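Local coordinates for protein KLLA0E08119p (Kluyveromyces lactis, PDB 3VA7) that probably catalyses the ATP- and biotin-dependent carboxylation of urea to allophanate, this chain being the urea carboxylase part of a longer protein that probably also hydrolyses allophanate, at residues A43-I46 with M47-K51; S349-F352 with D353-K356. All blocks are in the same frame, centred on the assembly; numbering follows the deposited sequence.

Two separate pieces of the biotin carboxylase region illustrate how local side-chain contacts change character with their place in a fold. Contact 1 is largely buried and lies within helix 40-53, the helix of a beta-alpha-beta unit; contact 2 is a surface turn in the loop between helix 337-345 and strand 362-372. Their centres are 24 Å apart and they do not touch, yet both pack against helix 337-345, contact 1 on V338 and L342, contact 2 on W340 and I344. In the helix, apolar chains face the sheet while an arginine is fixed by charged and hydroxyl partners. In the turn, one backbone carbonyl takes two nearby donors and two carboxylates share a water.

Contact 1: residues A43-I46 with M47-K51; sequences AVRI and MKTLK
M47 lies back along A43 one turn earlier in helix 40-53, the helix of the beta-alpha-beta unit formed with strands 33-36 and 56-61 in the biotin carboxylase N-terminal domain. Its CB starts 3.5 Å from A43 O. With CG anti to the carbonyl carbon (chi1 -63°), the chain passes that oxygen, CG 3.2 Å from A43 O. The extended remainder takes SD past A43 O at 3.8 Å and ends with CE beside A43 CB at 4.3 Å, while I36, S57 and A59 of the two strands touch M47 on the sheet side. The backbone bond from M47 N to A43 O, 2.9 Å, closes the same turn.

On the side facing helix 337-345 sits a buried polar pair, R45 and T49. R45, bent at chi2, crosses to T49, and its NH1 gives a nearly straight hydrogen bond (167°) to OG1, 2.7 Å away and close to the guanidinium plane. D336 holds both, by a salt bridge to R45 NH2 and a hydrogen bond to T49 OG1; E330 makes a second salt bridge to NH2, and NE is hydrogen-bonded to H326 NE2. I46 and L50 lie side by side, pointing the same way, CG2 of I46 4.1 Å from CD1 of L50.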
# COMPACT_ATOMS: atom_id res chain seq x y z
N ALA A 43 27.33 7.39 -3.34
CA ALA A 43 27.89 6.85 -2.12
C ALA A 43 27.95 5.31 -2.24
O ALA A 43 29.02 4.68 -1.96
CB ALA A 43 27.11 7.29 -0.92
N VAL A 44 26.83 4.71 -2.68
CA VAL A 44 26.77 3.29 -2.83
C VAL A 44 27.84 2.81 -3.82
O VAL A 44 28.49 1.77 -3.58
CB VAL A 44 25.36 2.82 -3.28
CG1 VAL A 44 25.38 1.34 -3.63
CG2 VAL A 44 24.30 3.09 -2.19
N ARG A 45 28.05 3.54 -4.91
CA ARG A 45 29.01 3.07 -5.88
C ARG A 45 30.47 3.19 -5.37
O ARG A 45 31.28 2.31 -5.66
CB ARG A 45 28.80 3.74 -7.26
CG ARG A 45 29.88 3.36 -8.32
CD ARG A 45 30.78 4.51 -8.60
NE ARG A 45 31.96 4.23 -9.40
CZ ARG A 45 32.97 3.45 -9.02
NH1 ARG A 45 32.96 2.82 -7.86
NH2 ARG A 45 34.03 3.32 -9.81
N ILE A 46 30.78 4.25 -4.61
CA ILE A 46 32.14 4.45 -4.12
C ILE A 46 32.38 3.33 -3.15
O ILE A 46 33.45 2.70 -3.16
CB ILE A 46 32.31 5.85 -3.46
CG1 ILE A 46 32.51 6.93 -4.51
CG2 ILE A 46 33.45 5.90 -2.45
CD1 ILE A 46 32.11 8.37 -4.04
N MET A 47 31.39 3.04 -2.34
CA MET A 47 31.54 1.91 -1.38
C MET A 47 31.80 0.53 -1.97
O MET A 47 32.46 -0.28 -1.33
CB MET A 47 30.37 1.85 -0.40
CG MET A 47 30.30 3.10 0.48
SD MET A 47 28.81 3.18 1.48
CE MET A 47 29.00 4.86 2.13
N LYS A 48 31.29 0.23 -3.18
CA LYS A 48 31.56 -1.09 -3.75
C LYS A 48 33.04 -1.20 -4.01
O LYS A 48 33.64 -2.26 -3.77
CB LYS A 48 30.86 -1.33 -5.08
CG LYS A 48 29.38 -1.47 -5.02
CD LYS A 48 28.87 -2.34 -6.18
CE LYS A 48 29.87 -2.51 -7.39
NZ LYS A 48 29.59 -3.77 -8.22
N THR A 49 33.63 -0.11 -4.50
CA THR A 49 35.00 -0.15 -4.86
C THR A 49 35.76 -0.28 -3.55
O THR A 49 36.67 -1.12 -3.42
CB THR A 49 35.39 1.09 -5.63
OG1 THR A 49 34.78 1.08 -6.93
CG2 THR A 49 36.88 1.20 -5.75
N LEU A 50 35.37 0.53 -2.57
CA LEU A 50 36.10 0.52 -1.33
C LEU A 50 36.10 -0.89 -0.79
O LEU A 50 37.17 -1.47 -0.57
CB LEU A 50 35.52 1.49 -0.30
CG LEU A 50 35.83 2.98 -0.51
CD1 LEU A 50 35.13 3.73 0.58
CD2 LEU A 50 37.33 3.36 -0.56
N LYS A 51 34.91 -1.47 -0.64
CA LYS A 51 34.80 -2.86 -0.24
C LYS A 51 35.77 -3.74 -1.02
O LYS A 51 36.57 -4.43 -0.39
CB LYS A 51 33.37 -3.40 -0.34
CG LYS A 51 33.21 -4.88 0.14
CD LYS A 51 31.78 -5.08 0.74
CE LYS A 51 31.23 -6.54 0.73
NZ LYS A 51 30.32 -6.86 -0.48

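Contact 2: residues S349-F352 with D353-K356; sequences SPDF and DNTK
The carbonyl oxygen of D351 is gripped from opposite faces of its plane by two donors of the residues that follow. T355 OG1 donates to D351 O at 2.6 Å, and N354 N reaches D351 O at 3.1 Å. The second of these bonds closes a type I beta turn over residues 351-354, and the bond from T355 N to F352 O, 3.2 Å long, closes another over 352-355, so that two overlapping turns, a short 3-10-like bend, kink the loop between helix 337-345 and strand 362-372 in the biotin carboxylase region. Both backbone donors sit above the carbonyl planes they address, T355 N as much as 71° out of that of F352. The threonine completes the grip because its OG1 lies beside its own backbone N (chi1 -49°), which turns the hydroxyl back over the bend.

Outward from the turn two acids and an amide meet. D351 and N354 cross with the carboxylate and amide planes almost perpendicular (88°), and the carboxylate lies against CB and OD1 of N354; its OD2 and that OD1, both acceptors, are close but do not bond. Water spans the two acids: one molecule donates to D351 OD1 at 2.8 Å and also to D353 OD2 at 3.1 Å. Since those two oxygens, D351 OD1 and D353 OD2, are 4.4 Å apart, the shared water probably eases their repulsion, and K248 adds a weak, long ion pair to D353.

The inward side is packed against the domain. F352 is buried and touches D244 of strand 235-244, whereas P350 and T355 both rest on W340 of helix 337-345. Just before the turn, S349 OG donates to P350 O at 2.8 Å.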
# COMPACT_ATOMS: atom_id res chain seq x y z
N SER A 349 50.13 6.70 -7.62
CA SER A 349 49.51 6.78 -8.93
C SER A 349 49.93 5.64 -9.90
O SER A 349 51.07 5.17 -9.90
CB SER A 349 49.66 8.22 -9.50
OG SER A 349 49.67 8.27 -10.93
N PRO A 350 48.99 5.18 -10.73
CA PRO A 350 49.37 4.35 -11.90
C PRO A 350 50.45 5.07 -12.68
O PRO A 350 50.41 6.29 -12.79
CB PRO A 350 48.11 4.36 -12.78
CG PRO A 350 46.99 4.62 -11.81
CD PRO A 350 47.55 5.49 -10.70
N ASP A 351 51.40 4.36 -13.23
CA ASP A 351 52.42 5.04 -14.03
C ASP A 351 51.88 5.50 -15.43
O ASP A 351 51.76 4.69 -16.35
CB ASP A 351 53.66 4.14 -14.01
CG ASP A 351 54.44 4.15 -15.27
OD1 ASP A 351 54.55 5.23 -15.90
OD2 ASP A 351 54.97 3.04 -15.59
N PHE A 352 51.54 6.79 -15.55
CA PHE A 352 50.77 7.33 -16.72
C PHE A 352 51.40 7.11 -18.11
O PHE A 352 50.68 6.84 -19.07
CB PHE A 352 50.51 8.84 -16.59
CG PHE A 352 49.38 9.22 -15.69
CD1 PHE A 352 48.88 8.36 -14.73
CD2 PHE A 352 48.85 10.48 -15.77
CE1 PHE A 352 47.88 8.73 -13.89
CE2 PHE A 352 47.82 10.86 -14.92
CZ PHE A 352 47.33 9.98 -13.98
N ASP A 353 52.72 7.27 -18.23
CA ASP A 353 53.38 7.20 -19.54
C ASP A 353 53.35 5.78 -20.10
O ASP A 353 53.58 5.55 -21.30
CB ASP A 353 54.81 7.71 -19.45
CG ASP A 353 54.92 9.02 -18.69
OD1 ASP A 353 54.23 10.02 -19.05
OD2 ASP A 353 55.74 9.05 -17.73
N ASN A 354 53.05 4.84 -19.21
CA ASN A 354 53.05 3.43 -19.54
C ASN A 354 51.67 2.79 -19.43
O ASN A 354 51.54 1.57 -19.39
CB ASN A 354 54.12 2.70 -18.70
CG ASN A 354 55.55 3.12 -19.10
OD1 ASN A 354 56.43 3.31 -18.25
ND2 ASN A 354 55.78 3.30 -20.41
N THR A 355 50.64 3.64 -19.41
CA THR A 355 49.29 3.16 -19.27
C THR A 355 48.65 3.20 -20.66
O THR A 355 48.55 4.25 -21.28
CB THR A 355 48.53 3.99 -18.20
OG1 THR A 355 49.34 4.07 -17.02
CG2 THR A 355 47.20 3.34 -17.79
N LYS A 356 48.28 2.02 -21.17
CA LYS A 356 47.65 1.88 -22.48
C LYS A 356 46.14 1.75 -22.25
O LYS A 356 45.67 0.74 -21.70
CB LYS A 356 48.19 0.62 -23.14
CG LYS A 356 47.87 0.47 -24.62
CD LYS A 356 48.49 -0.87 -25.18
CE LYS A 356 47.97 -1.26 -26.60
NZ LYS A 356 48.63 -0.49 -27.71
O HOH W 1 56.83 6.79 -15.90